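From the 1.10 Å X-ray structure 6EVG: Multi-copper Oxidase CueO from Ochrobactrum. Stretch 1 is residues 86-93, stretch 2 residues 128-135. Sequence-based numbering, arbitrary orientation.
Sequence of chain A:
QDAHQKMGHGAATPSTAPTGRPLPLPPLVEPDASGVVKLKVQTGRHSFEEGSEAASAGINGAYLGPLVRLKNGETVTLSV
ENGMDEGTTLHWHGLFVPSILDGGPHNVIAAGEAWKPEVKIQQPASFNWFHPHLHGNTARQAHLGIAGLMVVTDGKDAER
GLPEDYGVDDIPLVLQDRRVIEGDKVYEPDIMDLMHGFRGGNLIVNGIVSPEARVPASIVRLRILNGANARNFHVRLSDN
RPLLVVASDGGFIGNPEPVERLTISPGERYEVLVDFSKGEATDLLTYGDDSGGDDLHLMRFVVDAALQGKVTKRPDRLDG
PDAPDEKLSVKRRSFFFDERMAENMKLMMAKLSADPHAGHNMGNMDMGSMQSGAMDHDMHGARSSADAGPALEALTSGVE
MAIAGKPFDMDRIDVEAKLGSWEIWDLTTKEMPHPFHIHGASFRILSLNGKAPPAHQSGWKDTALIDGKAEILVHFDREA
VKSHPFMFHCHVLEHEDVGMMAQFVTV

Stretch 1 86-93: EGTTLHWH
Stretch 2 (128-135) NWFHPHLH

Strand 91-93 runs antiparallel to strand 128-131, with axes 4.8 Å apart at closest approach and N-to-C directions at 157°. Phe-130 is extended at phi/psi -154/151; Trp-92, at -86/84, is less so. The register pairs His-91 with His-131, Trp-92 with Phe-130 (CA-CA 4.8 Å), and His-93 with Trp-129. His-91 N donates to His-131 O at 2.9 Å, nearly linear; the return bond from His-131 N to His-91 O is weak at 3.4 Å. Trp-129 N donates to His-93 O at 3.0 Å, whereas His-93 N to Trp-129 O, 2.9 Å, is bent and weak.

Side chains alternate between faces. Trp-92 (m, chi2 120°) and Phe-130 (p, chi2 92°) share one: the polarised C-H edge of the Trp-92 six-membered ring meets the electron-rich Phe-130 face, centroids 5.5 Å apart. Leu-90 CD1 (m, t) packs 3.9 Å from Phe-130 CD1.

His-91 (t, chi2 49°), His-93 (t, chi2 145°), Trp-129 (p, chi2 -60°) and His-131 (p, chi2 80°) occupy the other face. His-93 ND1 and His-131 NE2 hydrogen-bond at 2.8 Å, rim to rim. His-93 CB sits over the Trp-129 five-membered ring, 4.0 Å from its centroid, a CH-pi contact. His-131 ND1 donates to Pro-132 O at 2.9 Å. Beyond the strand ends, Thr-89 (p) OG1 donates to His-133 O at 2.8 Å, side chain to backbone.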

# COMPACT_ATOMS: atom_id res chain seq x y z
N GLU A 86 -3.38 -19.15 -14.09
CA GLU A 86 -4.62 -18.72 -13.50
C GLU A 86 -4.79 -17.21 -13.77
O GLU A 86 -3.80 -16.52 -13.98
CB GLU A 86 -4.72 -19.00 -11.99
CG GLU A 86 -3.61 -18.31 -11.18
CD GLU A 86 -3.79 -18.36 -9.69
OE1 GLU A 86 -4.95 -18.34 -9.18
OE2 GLU A 86 -2.76 -18.32 -8.96
N GLY A 87 -6.03 -16.75 -13.68
CA GLY A 87 -6.30 -15.34 -13.91
C GLY A 87 -5.63 -14.43 -12.87
O GLY A 87 -5.47 -14.83 -11.71
N THR A 88 -5.33 -13.21 -13.29
CA THR A 88 -4.78 -12.23 -12.35
C THR A 88 -5.24 -10.84 -12.81
O THR A 88 -5.82 -10.67 -13.87
CB THR A 88 -3.25 -12.36 -12.26
OG1 THR A 88 -2.79 -11.64 -11.11
CG2 THR A 88 -2.53 -11.77 -13.45
N THR A 89 -4.88 -9.82 -11.99
CA THR A 89 -5.15 -8.45 -12.33
C THR A 89 -4.05 -7.58 -11.70
O THR A 89 -3.33 -8.09 -10.84
CB THR A 89 -6.53 -7.94 -11.72
OG1 THR A 89 -6.51 -8.10 -10.28
CG2 THR A 89 -7.73 -8.62 -12.27
N LEU A 90 -4.00 -6.33 -12.09
CA LEU A 90 -3.25 -5.33 -11.30
C LEU A 90 -4.16 -4.14 -11.06
O LEU A 90 -4.73 -3.58 -12.01
CB LEU A 90 -1.96 -4.88 -11.97
CG LEU A 90 -0.90 -5.97 -12.10
CD1 LEU A 90 0.28 -5.50 -12.91
CD2 LEU A 90 -0.39 -6.47 -10.74
N HIS A 91 -4.29 -3.74 -9.79
CA HIS A 91 -4.90 -2.49 -9.37
C HIS A 91 -3.80 -1.43 -9.21
O HIS A 91 -2.80 -1.69 -8.53
CB HIS A 91 -5.66 -2.70 -8.03
CG HIS A 91 -6.02 -1.48 -7.26
ND1 HIS A 91 -6.63 -0.38 -7.80
CD2 HIS A 91 -5.90 -1.23 -5.92
CE1 HIS A 91 -6.82 0.52 -6.82
NE2 HIS A 91 -6.40 0.01 -5.67
N TRP A 92 -4.00 -0.30 -9.86
CA TRP A 92 -3.06 0.82 -9.85
C TRP A 92 -3.39 1.65 -8.59
O TRP A 92 -4.15 2.62 -8.63
CB TRP A 92 -3.15 1.64 -11.13
CG TRP A 92 -3.15 0.87 -12.40
CD1 TRP A 92 -4.13 0.88 -13.32
CD2 TRP A 92 -2.11 0.01 -12.90
NE1 TRP A 92 -3.83 0.04 -14.36
CE2 TRP A 92 -2.60 -0.53 -14.14
CE3 TRP A 92 -0.84 -0.39 -12.46
CZ2 TRP A 92 -1.84 -1.42 -14.89
CZ3 TRP A 92 -0.12 -1.29 -13.20
CH2 TRP A 92 -0.63 -1.80 -14.42
N HIS A 93 -2.83 1.20 -7.47
CA HIS A 93 -3.14 1.67 -6.10
C HIS A 93 -2.45 3.01 -5.86
O HIS A 93 -1.27 3.07 -5.54
CB HIS A 93 -2.71 0.58 -5.15
CG HIS A 93 -3.18 0.73 -3.73
ND1 HIS A 93 -3.51 -0.39 -2.98
CD2 HIS A 93 -3.26 1.83 -2.95
CE1 HIS A 93 -3.79 0.04 -1.75
NE2 HIS A 93 -3.64 1.37 -1.70
N ASN A 128 3.17 5.46 -5.21
CA ASN A 128 2.03 4.55 -5.41
C ASN A 128 2.53 3.14 -5.61
O ASN A 128 3.76 2.88 -5.60
CB ASN A 128 1.15 5.07 -6.55
CG ASN A 128 0.84 6.54 -6.33
OD1 ASN A 128 0.19 6.88 -5.33
ND2 ASN A 128 1.29 7.37 -7.24
N TRP A 129 1.63 2.19 -5.85
CA TRP A 129 2.04 0.80 -6.04
C TRP A 129 0.97 0.05 -6.81
O TRP A 129 -0.05 0.62 -7.18
CB TRP A 129 2.43 0.13 -4.72
CG TRP A 129 1.31 -0.13 -3.77
CD1 TRP A 129 0.45 0.75 -3.18
CD2 TRP A 129 1.02 -1.40 -3.18
NE1 TRP A 129 -0.36 0.09 -2.28
CE2 TRP A 129 -0.03 -1.24 -2.28
CE3 TRP A 129 1.57 -2.69 -3.35
CZ2 TRP A 129 -0.53 -2.31 -1.52
CZ3 TRP A 129 1.09 -3.74 -2.62
CH2 TRP A 129 0.03 -3.55 -1.68
N PHE A 130 1.22 -1.24 -7.05
CA PHE A 130 0.24 -2.04 -7.78
C PHE A 130 0.36 -3.48 -7.39
O PHE A 130 1.45 -3.95 -7.01
CB PHE A 130 0.34 -1.82 -9.32
CG PHE A 130 1.70 -1.94 -9.90
CD1 PHE A 130 2.18 -3.14 -10.41
CD2 PHE A 130 2.53 -0.83 -10.05
CE1 PHE A 130 3.43 -3.22 -11.02
CE2 PHE A 130 3.80 -0.92 -10.63
CZ PHE A 130 4.22 -2.10 -11.11
N HIS A 131 -0.75 -4.20 -7.48
CA HIS A 131 -0.83 -5.55 -6.92
C HIS A 131 -2.17 -6.15 -7.37
O HIS A 131 -3.05 -5.41 -7.82
CB HIS A 131 -0.75 -5.49 -5.39
CG HIS A 131 -1.82 -4.63 -4.79
ND1 HIS A 131 -3.12 -5.07 -4.60
CD2 HIS A 131 -1.82 -3.33 -4.46
CE1 HIS A 131 -3.82 -4.06 -4.10
NE2 HIS A 131 -3.04 -3.00 -3.97
N PRO A 132 -2.34 -7.45 -7.21
CA PRO A 132 -3.62 -8.07 -7.66
C PRO A 132 -4.77 -7.59 -6.82
O PRO A 132 -4.64 -7.25 -5.63
CB PRO A 132 -3.40 -9.57 -7.46
CG PRO A 132 -1.89 -9.72 -7.50
CD PRO A 132 -1.40 -8.48 -6.81
N HIS A 133 -5.95 -7.60 -7.41
CA HIS A 133 -7.19 -7.29 -6.71
C HIS A 133 -8.25 -8.20 -7.32
O HIS A 133 -8.69 -8.01 -8.46
CB HIS A 133 -7.58 -5.81 -6.81
CG HIS A 133 -8.75 -5.49 -5.94
ND1 HIS A 133 -8.65 -5.50 -4.56
CD2 HIS A 133 -10.04 -5.25 -6.23
CE1 HIS A 133 -9.86 -5.26 -4.06
NE2 HIS A 133 -10.72 -5.12 -5.06
N LEU A 134 -8.64 -9.21 -6.55
CA LEU A 134 -9.44 -10.30 -7.04
C LEU A 134 -10.61 -10.56 -6.08
O LEU A 134 -10.64 -10.07 -4.95
CB LEU A 134 -8.56 -11.55 -7.18
CG LEU A 134 -7.42 -11.41 -8.20
CD1 LEU A 134 -6.44 -12.55 -8.03
CD2 LEU A 134 -7.96 -11.36 -9.61
N HIS A 135 -11.54 -11.40 -6.49
CA HIS A 135 -12.65 -11.89 -5.68
C HIS A 135 -12.24 -13.20 -5.03
O HIS A 135 -12.13 -14.23 -5.68
CB HIS A 135 -13.86 -12.07 -6.59
CG HIS A 135 -15.04 -12.63 -5.87
ND1 HIS A 135 -16.04 -13.32 -6.54
CD2 HIS A 135 -15.40 -12.59 -4.58
CE1 HIS A 135 -16.93 -13.72 -5.65
NE2 HIS A 135 -16.59 -13.27 -4.46